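Local coordinates for protein Phospholipase/Carboxylesterase (Haliangium ochraceum, PDB 4Q82) that probably hydrolyses carboxylic esters or phospholipids as a serine hydrolase of the alpha/beta-hydrolase fold, at residues V84-I89 with L126-A131; A187-G192 with V208-F213; N193-F198 with A222-I227; P229-I234 with Q243-Y248. All coordinates share one frame; numbering follows the deposited sequence.

Contact 1 (V84-I89 with L126-A131); sequences VFWHGI and LSPQHA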
loop_
_atom_site.group_PDB
_atom_site.type_symbol
_atom_site.label_atom_id
_atom_site.label_comp_id
_atom_site.label_asym_id
_atom_site.label_seq_id
_atom_site.Cartn_x
_atom_site.Cartn_y
_atom_site.Cartn_z
ATOM N N VAL A 84 0.818 -4.035 -3.006
ATOM C CA VAL A 84 -0.041 -4.655 -1.998
ATOM C C VAL A 84 -0.604 -3.524 -1.144
ATOM O O VAL A 84 0.150 -2.717 -0.578
ATOM C CB VAL A 84 0.709 -5.678 -1.140
ATOM C CG1 VAL A 84 -0.222 -6.277 -0.047
ATOM C CG2 VAL A 84 1.268 -6.817 -2.035
ATOM N N PHE A 85 -1.929 -3.455 -1.092
ATOM C CA PHE A 85 -2.632 -2.361 -0.404
ATOM C C PHE A 85 -3.345 -2.883 0.845
ATOM O O PHE A 85 -4.073 -3.890 0.762
ATOM C CB PHE A 85 -3.663 -1.706 -1.338
ATOM C CG PHE A 85 -4.740 -0.942 -0.585
ATOM C CD1 PHE A 85 -4.451 0.296 -0.020
ATOM C CD2 PHE A 85 -6.015 -1.481 -0.414
ATOM C CE1 PHE A 85 -5.443 1.030 0.709
ATOM C CE2 PHE A 85 -6.996 -0.792 0.299
ATOM C CZ PHE A 85 -6.717 0.476 0.865
ATOM N N TRP A 86 -3.158 -2.193 1.982
ATOM C CA TRP A 86 -3.801 -2.561 3.251
ATOM C C TRP A 86 -4.832 -1.513 3.675
ATOM O O TRP A 86 -4.510 -0.329 3.853
ATOM C CB TRP A 86 -2.741 -2.748 4.356
ATOM C CG TRP A 86 -1.821 -3.863 4.046
ATOM C CD1 TRP A 86 -0.674 -3.802 3.297
ATOM C CD2 TRP A 86 -1.973 -5.228 4.438
ATOM N NE1 TRP A 86 -0.111 -5.054 3.206
ATOM C CE2 TRP A 86 -0.894 -5.946 3.886
ATOM C CE3 TRP A 86 -2.922 -5.914 5.202
ATOM C CZ2 TRP A 86 -0.718 -7.311 4.095
ATOM C CZ3 TRP A 86 -2.760 -7.294 5.383
ATOM C CH2 TRP A 86 -1.655 -7.965 4.844
ATOM N N HIS A 87 -6.068 -1.978 3.859
ATOM C CA HIS A 87 -7.217 -1.143 4.185
ATOM C C HIS A 87 -7.210 -0.608 5.633
ATOM O O HIS A 87 -6.375 -0.996 6.471
ATOM C CB HIS A 87 -8.486 -1.970 3.933
ATOM C CG HIS A 87 -8.598 -3.145 4.855
ATOM N ND1 HIS A 87 -8.991 -3.013 6.172
ATOM C CD2 HIS A 87 -8.346 -4.466 4.665
ATOM C CE1 HIS A 87 -8.986 -4.204 6.754
ATOM N NE2 HIS A 87 -8.602 -5.103 5.863
ATOM N N GLY A 88 -8.173 0.255 5.940
ATOM C CA GLY A 88 -8.290 0.791 7.280
ATOM C C GLY A 88 -9.185 -0.044 8.186
ATOM O O GLY A 88 -9.841 -0.992 7.748
ATOM N N ILE A 89 -9.251 0.337 9.459
ATOM C CA ILE A 89 -9.877 -0.539 10.472
ATOM C C ILE A 89 -11.378 -0.778 10.220
ATOM O O ILE A 89 -11.938 -1.830 10.600
ATOM C CB ILE A 89 -9.635 0.042 11.895
ATOM C CG1 ILE A 89 -9.733 -1.039 12.975
ATOM C CG2 ILE A 89 -10.562 1.237 12.162
ATOM C CD1 ILE A 89 -9.182 -0.561 14.332
ATOM N N LEU A 126 -2.941 -6.267 -5.126
ATOM C CA LEU A 126 -3.573 -7.190 -4.186
ATOM C C LEU A 126 -4.042 -6.437 -2.952
ATOM O O LEU A 126 -3.290 -5.656 -2.374
ATOM C CB LEU A 126 -2.609 -8.302 -3.762
ATOM C CG LEU A 126 -1.945 -9.081 -4.887
ATOM C CD1 LEU A 126 -1.058 -10.173 -4.291
ATOM C CD2 LEU A 126 -2.989 -9.707 -5.809
ATOM N N SER A 127 -5.270 -6.695 -2.532
ATOM C CA SER A 127 -5.837 -5.973 -1.395
ATOM C C SER A 127 -6.349 -6.964 -0.353
ATOM O O SER A 127 -7.518 -7.379 -0.397
ATOM C CB SER A 127 -6.963 -5.046 -1.866
ATOM O OG SER A 127 -6.492 -4.099 -2.836
ATOM N N PRO A 128 -5.472 -7.372 0.580
ATOM C CA PRO A 128 -5.877 -8.375 1.578
ATOM C C PRO A 128 -6.772 -7.821 2.677
ATOM O O PRO A 128 -6.663 -6.644 3.021
ATOM C CB PRO A 128 -4.540 -8.848 2.170
ATOM C CG PRO A 128 -3.607 -7.644 1.959
ATOM C CD PRO A 128 -4.027 -7.082 0.623
ATOM N N GLN A 129 -7.620 -8.673 3.249
ATOM C CA GLN A 129 -8.467 -8.234 4.359
ATOM C C GLN A 129 -7.853 -8.691 5.669
ATOM O O GLN A 129 -7.484 -9.869 5.824
ATOM C CB GLN A 129 -9.892 -8.793 4.240
ATOM C CG GLN A 129 -10.837 -8.326 5.365
ATOM C CD GLN A 129 -12.295 -8.559 4.991
ATOM O OE1 GLN A 129 -12.684 -9.670 4.611
ATOM N NE2 GLN A 129 -13.107 -7.507 5.080
ATOM N N HIS A 130 -7.767 -7.760 6.607
ATOM C CA HIS A 130 -7.312 -8.060 7.949
ATOM C C HIS A 130 -8.493 -8.450 8.819
ATOM O O HIS A 130 -9.506 -7.742 8.848
ATOM C CB HIS A 130 -6.592 -6.849 8.547
ATOM C CG HIS A 130 -6.256 -7.032 9.992
ATOM N ND1 HIS A 130 -5.349 -7.976 10.421
ATOM C CD2 HIS A 130 -6.754 -6.447 11.109
ATOM C CE1 HIS A 130 -5.284 -7.949 11.744
ATOM N NE2 HIS A 130 -6.127 -7.029 12.185
ATOM N N ALA A 131 -8.364 -9.568 9.537
ATOM C CA ALA A 131 -9.425 -10.066 10.398
ATOM C C ALA A 131 -9.123 -9.682 11.838
ATOM O O ALA A 131 -7.964 -9.559 12.211
ATOM C CB ALA A 131 -9.550 -11.574 10.261
HETATM O O HOH W 1 -6.563 -4.190 1.699
#

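Contact 2 (A187-G192 with V208-F213); sequences AVLIAG and VPIWGF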
loop_
_atom_site.group_PDB
_atom_site.type_symbol
_atom_site.label_atom_id
_atom_site.label_comp_id
_atom_site.label_asym_id
_atom_site.label_seq_id
_atom_site.Cartn_x
_atom_site.Cartn_y
_atom_site.Cartn_z
ATOM N N ALA A 187 7.215 2.627 -0.494
ATOM C CA ALA A 187 5.923 2.627 0.190
ATOM C C ALA A 187 5.230 3.977 0.100
ATOM O O ALA A 187 5.871 5.029 0.123
ATOM C CB ALA A 187 6.094 2.231 1.697
ATOM N N VAL A 188 3.896 3.935 0.053
ATOM C CA VAL A 188 3.071 5.130 0.123
ATOM C C VAL A 188 2.154 4.912 1.312
ATOM O O VAL A 188 1.318 4.020 1.294
ATOM C CB VAL A 188 2.244 5.350 -1.160
ATOM C CG1 VAL A 188 1.188 6.440 -0.941
ATOM C CG2 VAL A 188 3.167 5.754 -2.347
ATOM N N LEU A 189 2.349 5.697 2.362
ATOM C CA LEU A 189 1.718 5.408 3.651
ATOM C C LEU A 189 0.879 6.599 4.053
ATOM O O LEU A 189 1.413 7.695 4.268
ATOM C CB LEU A 189 2.777 5.109 4.716
ATOM C CG LEU A 189 3.687 3.943 4.317
ATOM C CD1 LEU A 189 4.751 3.682 5.407
ATOM C CD2 LEU A 189 2.839 2.704 4.054
ATOM N N ILE A 190 -0.427 6.394 4.160
ATOM C CA ILE A 190 -1.342 7.518 4.362
ATOM C C ILE A 190 -2.022 7.448 5.728
ATOM O O ILE A 190 -2.665 6.430 6.036
ATOM C CB ILE A 190 -2.432 7.506 3.266
ATOM C CG1 ILE A 190 -1.784 7.602 1.872
ATOM C CG2 ILE A 190 -3.460 8.666 3.460
ATOM C CD1 ILE A 190 -2.702 7.005 0.783
ATOM N N ALA A 191 -1.910 8.529 6.506
ATOM C CA ALA A 191 -2.641 8.700 7.787
ATOM C C ALA A 191 -2.274 7.601 8.790
ATOM O O ALA A 191 -3.149 7.090 9.523
ATOM C CB ALA A 191 -4.158 8.727 7.553
ATOM N N GLY A 192 -0.987 7.257 8.802
ATOM C CA GLY A 192 -0.462 6.241 9.705
ATOM C C GLY A 192 0.429 6.860 10.762
ATOM O O GLY A 192 0.416 8.089 10.996
ATOM N N VAL A 208 14.796 3.038 2.560
ATOM C CA VAL A 208 13.550 2.691 1.879
ATOM C C VAL A 208 12.834 3.962 1.420
ATOM O O VAL A 208 12.585 4.841 2.229
ATOM C CB VAL A 208 12.610 1.911 2.819
ATOM C CG1 VAL A 208 11.305 1.597 2.130
ATOM C CG2 VAL A 208 13.286 0.634 3.293
ATOM N N PRO A 209 12.500 4.065 0.124
ATOM C CA PRO A 209 11.800 5.268 -0.337
ATOM C C PRO A 209 10.380 5.280 0.205
ATOM O O PRO A 209 9.672 4.277 0.049
ATOM C CB PRO A 209 11.803 5.138 -1.875
ATOM C CG PRO A 209 12.771 4.032 -2.192
ATOM C CD PRO A 209 12.811 3.136 -0.977
ATOM N N ILE A 210 9.990 6.368 0.866
ATOM C CA ILE A 210 8.650 6.479 1.423
ATOM C C ILE A 210 8.017 7.833 1.076
ATOM O O ILE A 210 8.683 8.879 1.126
ATOM C CB ILE A 210 8.654 6.302 2.970
ATOM C CG1 ILE A 210 9.349 4.991 3.357
ATOM C CG2 ILE A 210 7.190 6.363 3.492
ATOM C CD1 ILE A 210 9.540 4.799 4.888
ATOM N N TRP A 211 6.745 7.804 0.687
ATOM C CA TRP A 211 5.962 9.025 0.550
ATOM C C TRP A 211 4.838 8.949 1.573
ATOM O O TRP A 211 3.942 8.097 1.476
ATOM C CB TRP A 211 5.414 9.167 -0.870
ATOM C CG TRP A 211 4.833 10.519 -1.203
ATOM C CD1 TRP A 211 4.487 11.515 -0.334
ATOM C CD2 TRP A 211 4.532 10.997 -2.517
ATOM N NE1 TRP A 211 3.978 12.601 -1.047
ATOM C CE2 TRP A 211 4.014 12.300 -2.388
ATOM C CE3 TRP A 211 4.663 10.443 -3.801
ATOM C CZ2 TRP A 211 3.619 13.066 -3.498
ATOM C CZ3 TRP A 211 4.269 11.194 -4.907
ATOM C CH2 TRP A 211 3.756 12.497 -4.749
ATOM N N GLY A 212 4.902 9.820 2.579
ATOM C CA GLY A 212 3.897 9.836 3.631
ATOM C C GLY A 212 2.915 10.971 3.398
ATOM O O GLY A 212 3.308 12.068 2.948
ATOM N N PHE A 213 1.644 10.703 3.687
ATOM C CA PHE A 213 0.532 11.663 3.490
ATOM C C PHE A 213 -0.260 11.788 4.770
ATOM O O PHE A 213 -0.526 10.760 5.413
ATOM C CB PHE A 213 -0.459 11.192 2.417
ATOM C CG PHE A 213 0.064 11.250 1.022
ATOM C CD1 PHE A 213 0.917 10.261 0.540
ATOM C CD2 PHE A 213 -0.321 12.287 0.187
ATOM C CE1 PHE A 213 1.409 10.304 -0.784
ATOM C CE2 PHE A 213 0.165 12.361 -1.151
ATOM C CZ PHE A 213 1.019 11.364 -1.628
#

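Contact 3 (N193-F198 with A222-I227); sequences NGRPAF and APAGTI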
loop_
_atom_site.group_PDB
_atom_site.type_symbol
_atom_site.label_atom_id
_atom_site.label_comp_id
_atom_site.label_asym_id
_atom_site.label_seq_id
_atom_site.Cartn_x
_atom_site.Cartn_y
_atom_site.Cartn_z
ATOM N N ASN A 193 1.182 6.003 11.452
ATOM C CA ASN A 193 2.070 6.453 12.497
ATOM C C ASN A 193 3.391 5.718 12.348
ATOM O O ASN A 193 3.486 4.548 12.679
ATOM C CB ASN A 193 1.478 6.199 13.893
ATOM C CG ASN A 193 2.401 6.680 15.018
ATOM O OD1 ASN A 193 3.479 7.220 14.765
ATOM N ND2 ASN A 193 1.959 6.510 16.280
ATOM N N GLY A 194 4.404 6.424 11.872
ATOM C CA GLY A 194 5.736 5.868 11.715
ATOM C C GLY A 194 6.716 6.333 12.774
ATOM O O GLY A 194 7.919 6.117 12.640
ATOM N N ARG A 195 6.225 6.959 13.843
ATOM C CA ARG A 195 7.152 7.413 14.883
ATOM C C ARG A 195 7.939 6.258 15.534
ATOM O O ARG A 195 9.156 6.377 15.692
ATOM C CB ARG A 195 6.396 8.265 15.922
ATOM C CG ARG A 195 5.739 9.497 15.236
ATOM C CD ARG A 195 4.940 10.365 16.210
ATOM N NE ARG A 195 5.817 11.237 16.997
ATOM C CZ ARG A 195 5.351 12.127 17.878
ATOM N NH1 ARG A 195 4.032 12.235 18.063
ATOM N NH2 ARG A 195 6.192 12.898 18.566
ATOM N N PRO A 196 7.276 5.137 15.895
ATOM C CA PRO A 196 8.078 4.037 16.439
ATOM C C PRO A 196 9.142 3.515 15.454
ATOM O O PRO A 196 10.273 3.254 15.865
ATOM C CB PRO A 196 7.030 2.952 16.730
ATOM C CG PRO A 196 5.769 3.745 17.028
ATOM C CD PRO A 196 5.826 4.831 15.959
ATOM N N ALA A 197 8.781 3.364 14.186
ATOM C CA ALA A 197 9.748 2.877 13.198
ATOM C C ALA A 197 10.979 3.786 13.081
ATOM O O ALA A 197 12.116 3.305 13.060
ATOM C CB ALA A 197 9.076 2.731 11.838
ATOM N N PHE A 198 10.749 5.094 12.988
ATOM C CA PHE A 198 11.856 6.029 12.862
ATOM C C PHE A 198 12.618 6.188 14.174
ATOM O O PHE A 198 13.835 6.360 14.163
ATOM C CB PHE A 198 11.369 7.399 12.369
ATOM C CG PHE A 198 12.503 8.358 12.107
ATOM C CD1 PHE A 198 13.356 8.155 11.027
ATOM C CD2 PHE A 198 12.747 9.422 12.963
ATOM C CE1 PHE A 198 14.422 9.003 10.788
ATOM C CE2 PHE A 198 13.831 10.287 12.735
ATOM C CZ PHE A 198 14.669 10.065 11.646
ATOM N N ALA A 222 -3.062 11.094 14.923
ATOM C CA ALA A 222 -2.399 12.414 15.013
ATOM C C ALA A 222 -1.439 12.590 13.845
ATOM O O ALA A 222 -0.696 11.662 13.504
ATOM C CB ALA A 222 -1.640 12.558 16.349
ATOM N N PRO A 223 -1.459 13.773 13.211
ATOM C CA PRO A 223 -0.657 13.947 11.993
ATOM C C PRO A 223 0.835 13.939 12.291
ATOM O O PRO A 223 1.598 13.687 11.357
ATOM C CB PRO A 223 -1.098 15.309 11.430
ATOM C CG PRO A 223 -1.878 15.969 12.511
ATOM C CD PRO A 223 -2.434 14.862 13.405
ATOM N N ALA A 224 1.238 14.117 13.552
ATOM C CA ALA A 224 2.660 13.953 13.894
ATOM C C ALA A 224 3.139 12.542 13.519
ATOM O O ALA A 224 4.329 12.322 13.261
ATOM C CB ALA A 224 2.902 14.228 15.383
ATOM N N GLY A 225 2.195 11.595 13.460
ATOM C CA GLY A 225 2.519 10.215 13.119
ATOM C C GLY A 225 3.201 10.082 11.759
ATOM O O GLY A 225 4.003 9.157 11.536
ATOM N N THR A 226 2.860 10.971 10.829
ATOM C CA THR A 226 3.519 10.994 9.524
ATOM C C THR A 226 4.560 12.107 9.452
ATOM O O THR A 226 5.635 11.935 8.891
ATOM C CB THR A 226 2.495 11.176 8.383
ATOM O OG1 THR A 226 1.555 10.091 8.440
ATOM C CG2 THR A 226 3.181 11.168 6.982
ATOM N N ILE A 227 4.245 13.259 10.026
ATOM C CA ILE A 227 5.108 14.412 9.827
ATOM C C ILE A 227 6.474 14.240 10.510
ATOM O O ILE A 227 7.508 14.583 9.929
ATOM C CB ILE A 227 4.413 15.707 10.325
ATOM C CG1 ILE A 227 3.207 16.027 9.411
ATOM C CG2 ILE A 227 5.406 16.887 10.359
ATOM C CD1 ILE A 227 2.281 17.097 9.992
#

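Contact 4 (P229-I234 with Q243-Y248); sequences PMNGLI and QQLTVY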
loop_
_atom_site.group_PDB
_atom_site.type_symbol
_atom_site.label_atom_id
_atom_site.label_comp_id
_atom_site.label_asym_id
_atom_site.label_seq_id
_atom_site.Cartn_x
_atom_site.Cartn_y
_atom_site.Cartn_z
ATOM N N PRO A 229 8.191 11.358 11.434
ATOM C CA PRO A 229 9.141 10.475 10.755
ATOM C C PRO A 229 9.532 10.971 9.360
ATOM O O PRO A 229 10.698 10.814 9.022
ATOM C CB PRO A 229 8.407 9.125 10.684
ATOM C CG PRO A 229 6.976 9.442 10.884
ATOM C CD PRO A 229 6.946 10.641 11.783
HETATM N N MSE A 230 8.627 11.578 8.593
HETATM C CA MSE A 230 9.035 11.984 7.250
HETATM C C MSE A 230 10.017 13.147 7.352
HETATM O O MSE A 230 10.998 13.205 6.594
HETATM C CB MSE A 230 7.834 12.383 6.370
HETATM C CG MSE A 230 6.870 11.273 5.991
HETATM SE SE MSE A 230 7.745 9.658 5.352
HETATM C CE MSE A 230 9.107 10.459 4.189
ATOM N N ASN A 231 9.800 14.067 8.296
ATOM C CA ASN A 231 10.793 15.133 8.465
ATOM C C ASN A 231 12.163 14.556 8.826
ATOM O O ASN A 231 13.188 15.005 8.319
ATOM C CB ASN A 231 10.367 16.137 9.542
ATOM C CG ASN A 231 9.292 17.099 9.064
ATOM O OD1 ASN A 231 9.086 17.275 7.869
ATOM N ND2 ASN A 231 8.639 17.761 10.012
ATOM N N GLY A 232 12.173 13.562 9.713
ATOM C CA GLY A 232 13.409 12.898 10.092
ATOM C C GLY A 232 14.088 12.236 8.899
ATOM O O GLY A 232 15.295 12.373 8.697
ATOM N N LEU A 233 13.302 11.511 8.108
ATOM C CA LEU A 233 13.843 10.789 6.978
ATOM C C LEU A 233 14.369 11.756 5.918
ATOM O O LEU A 233 15.420 11.519 5.328
ATOM C CB LEU A 233 12.786 9.874 6.371
ATOM C CG LEU A 233 12.347 8.690 7.247
ATOM C CD1 LEU A 233 11.096 8.079 6.619
ATOM C CD2 LEU A 233 13.487 7.677 7.354
ATOM N N ILE A 234 13.630 12.842 5.685
ATOM C CA ILE A 234 14.047 13.865 4.716
ATOM C C ILE A 234 15.354 14.520 5.164
ATOM O O ILE A 234 16.220 14.821 4.333
ATOM C CB ILE A 234 12.925 14.920 4.517
ATOM C CG1 ILE A 234 11.814 14.319 3.660
ATOM C CG2 ILE A 234 13.441 16.179 3.829
ATOM C CD1 ILE A 234 10.515 15.084 3.707
ATOM N N GLN A 243 12.562 10.632 -0.290
ATOM C CA GLN A 243 11.620 10.724 0.823
ATOM C C GLN A 243 10.676 11.896 0.540
ATOM O O GLN A 243 11.135 12.984 0.178
ATOM C CB GLN A 243 12.379 10.924 2.153
ATOM C CG GLN A 243 13.426 9.855 2.460
ATOM C CD GLN A 243 12.810 8.482 2.669
ATOM O OE1 GLN A 243 11.608 8.357 2.916
ATOM N NE2 GLN A 243 13.627 7.445 2.565
ATOM N N GLN A 244 9.368 11.689 0.663
ATOM C CA GLN A 244 8.429 12.780 0.397
ATOM C C GLN A 244 7.353 12.870 1.450
ATOM O O GLN A 244 6.906 11.861 2.011
ATOM C CB GLN A 244 7.754 12.628 -0.963
ATOM C CG GLN A 244 8.620 12.994 -2.154
ATOM C CD GLN A 244 7.736 13.314 -3.346
ATOM O OE1 GLN A 244 7.180 14.414 -3.442
ATOM N NE2 GLN A 244 7.541 12.335 -4.221
ATOM N N LEU A 245 6.931 14.095 1.728
ATOM C CA LEU A 245 5.886 14.302 2.743
ATOM C C LEU A 245 4.817 15.229 2.163
ATOM O O LEU A 245 5.146 16.307 1.623
ATOM C CB LEU A 245 6.487 14.924 4.013
ATOM C CG LEU A 245 5.473 15.500 5.004
ATOM C CD1 LEU A 245 4.620 14.371 5.635
ATOM C CD2 LEU A 245 6.148 16.317 6.133
ATOM N N THR A 246 3.556 14.848 2.297
ATOM C CA THR A 246 2.465 15.690 1.818
ATOM C C THR A 246 1.524 15.908 2.965
ATOM O O THR A 246 1.034 14.946 3.536
ATOM C CB THR A 246 1.724 15.035 0.655
ATOM O OG1 THR A 246 2.601 15.025 -0.474
ATOM C CG2 THR A 246 0.451 15.826 0.295
ATOM N N VAL A 247 1.303 17.170 3.322
ATOM C CA VAL A 247 0.382 17.493 4.413
ATOM C C VAL A 247 -0.779 18.286 3.832
ATOM O O VAL A 247 -0.585 19.348 3.236
ATOM C CB VAL A 247 1.062 18.309 5.520
ATOM C CG1 VAL A 247 0.036 18.710 6.615
ATOM C CG2 VAL A 247 2.198 17.470 6.160
ATOM N N TYR A 248 -1.978 17.756 4.000
ATOM C CA TYR A 248 -3.150 18.412 3.466
ATOM C C TYR A 248 -3.683 19.342 4.534
ATOM O O TYR A 248 -4.161 18.887 5.577
ATOM C CB TYR A 248 -4.183 17.370 3.073
ATOM C CG TYR A 248 -3.787 16.412 1.960
ATOM C CD1 TYR A 248 -3.525 16.875 0.672
ATOM C CD2 TYR A 248 -3.771 15.022 2.190
ATOM C CE1 TYR A 248 -3.236 15.983 -0.364
ATOM C CE2 TYR A 248 -3.474 14.109 1.152
ATOM C CZ TYR A 248 -3.212 14.610 -0.114
ATOM O OH TYR A 248 -2.934 13.747 -1.144
#

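Contact 1 (V84-I89 with L126-A131)
The short strands 84-86 and 126-128 run parallel with axes 4.8 Å apart but splay by 32°; within these residues one backbone bond joins them, Phe85 N to Leu126 O at 2.9 Å and almost straight (173°). A water bridges the widening gap, donating to Phe85 O and Pro128 O. Pro128 fills the next level: its CG sits squarely over the six-membered ring of Trp86, 3.4 Å from the centroid and 7° off the normal, a CH-pi contact, while its CD lies 3.9 Å from Val84 CG1. His87 then takes over the pairing. With CG in the crowded position between backbone N and carbonyl carbon, its ring reaches across and NE2 accepts from His130 N at 2.9 Å, near the ring plane; at the other end ND1 donates to Gly88 O at 2.7 Å. Held at both nitrogens, the ring cannot easily rotate, and the pattern is consistent with a neutral histidine protonated on ND1. Just beyond, Ile89 N bonds OD2 of the sulfonylated serine at position 165. A loop after this strand presenting its N-H to the modified serine is consistent with the oxyanion hole of an alpha/beta hydrolase.

Contact 2 (A187-G192 with V208-F213)
Five backbone hydrogen bonds zip 187-191 to 209-213, starting at Ala187 N to Pro209 O and closing with the shortest, Ala191 N to Phe213 O at 2.8 Å. Their alternation, and an angle of 14° between the strand directions, define a regular parallel ladder. The denser packing lies on the face carrying Val188, Ile190, Trp211 and Phe213. Ile190 and Phe213 point the same way, side by side, with Ile190 CG1 3.9 Å from Phe213 CB; the phenyl ring leans back so that CE1 meets Val188 CG1, also at 3.9 Å. Phe213 CZ also rests over one face of the Trp211 ring, toward its rim; Trp211 NE1 is hydrogen-bonded to Thr246 OG1. The two strands are joined through helix 195-201, making a beta-alpha-beta unit of the central alpha/beta-hydrolase sheet. The opposite face, with Ala187, Leu189, Ile210 and Gly212, is looser between the strands: Gly212 brings no side chain, and the apolar contact there is Leu189 CD1 to Ile210 CG2 at 4.1 Å. That side is nonetheless buried, because helix 167-178 covers it, setting Trp172 against both Leu189 and Ile210.

Contact 3 (N193-F198 with A222-I227)
Asn193 opens the segment with CG anti to its backbone N (chi1 -180°), which carries the amide over the first turn of helix 224-235. Its CA comes within 3.8 Å of Gly225 CA, a closeness possible because Gly225 has no side chain: a CB there would lie tight against Asn193 CA. The amide oxygen OD1 rests 3.5 Å from Gly225 CA and accepts from Arg195 N at 2.9 Å, forming an Asx turn; the donor stands above the carbonyl plane. Gly194 follows as N-cap of helix 195-201. Its N gives the single hydrogen bond across the contact, to Gly225 O at 2.8 Å, nearly straight at 167° and aimed at a lone pair in the carbonyl plane, while its O receives Phe198 N in the first helical turn. Arg195 then runs its aliphatic part past the other helix, CD 3.6 Å from Ala224 O, and bends at chi3 (79°) to set NH1 3.5 Å from Ala224 CB. Pro196 and Ala197 turn instead to helix 167-178. The two helices are thus joined near their N-terminal ends by one directional backbone bond. Gly225 O would face the N of Pro229 four residues on, which has no hydrogen, so this carbonyl can accept from Gly194 N; a salt bridge from Arg195 NH2 to Glu228 adds an electrostatic tie on the more exposed side.

Contact 4 (P229-I234 with Q243-Y248)
Met230, present as selenomethionine, meets the two strand residues at the heart of the contact, Gln243 and Leu245. Its CB meets Leu245 CB at 3.7 Å, and bends at chi2 and chi3 (-47° and -43°) curl the chain under the helix until CE lies 3.4 Å from Gln244 O and 3.5 Å from Gln243 OE1. One turn on, Ile234 slides past Gln243 in the opposite direction, CG1 to CB at 3.8 Å, and its CD1 crosses Leu245 to touch CB at 4.0 Å. Leu245 is thereby held from two successive helical turns, and its CD2 reaches Asn231 OD1 at 3.5 Å. Leu233 brings CD1 to 3.7 Å from Gln243 OE1. No hydrogen bond spans the two segments; apolar side chains meet one another, and methyl groups meet amide oxygens, by van der Waals contact. What positions the buried Gln243 amide lies in the second shell: the chain turns at chi2 (-65°) beneath Leu233, OE1 accepts from Ile210 N, and NE2 bonds Val208 O. The methyl and methylene groups therefore pack against a polar group satisfied at both ends. Bonds from Leu233 N to Pro229 O and from Ile234 N to Met230 O keep the helical spacing. Helix 224-235 runs roughly antiparallel to the edge strand 243-248, at a clear slant, setting Met230 and Leu233 on Ile210 of strand 210-215, while Leu233 and Pro229 lean on Phe198 of helix 195-201.

Overall arrangement
Contact 1 lies 15 Å from contact 2 and 23 Å from contact 4, centre to centre, yet all three reach the same mixed sheet, contacts 2 and 4 toward its edge strand 243-248. Contacts 2, 3 and 4 cluster, with centres 8 to 10 Å apart. Along the chain contact 1 closes first, the segments of contacts 2 and 3 alternate, and contact 4 follows. Two successive beta-alpha-beta units, 186-215 and 210-248, carry contacts 2, 3 and 4, and contacts 3 and 4 share helix 224-235. The strand order matches the alpha/beta-hydrolase fold. Contact 1 lies by the modified serine, which Ile89 N hydrogen-bonds; contacts 2 and 4 build the sheet's C-terminal side, and contact 3 ties its crossover helices.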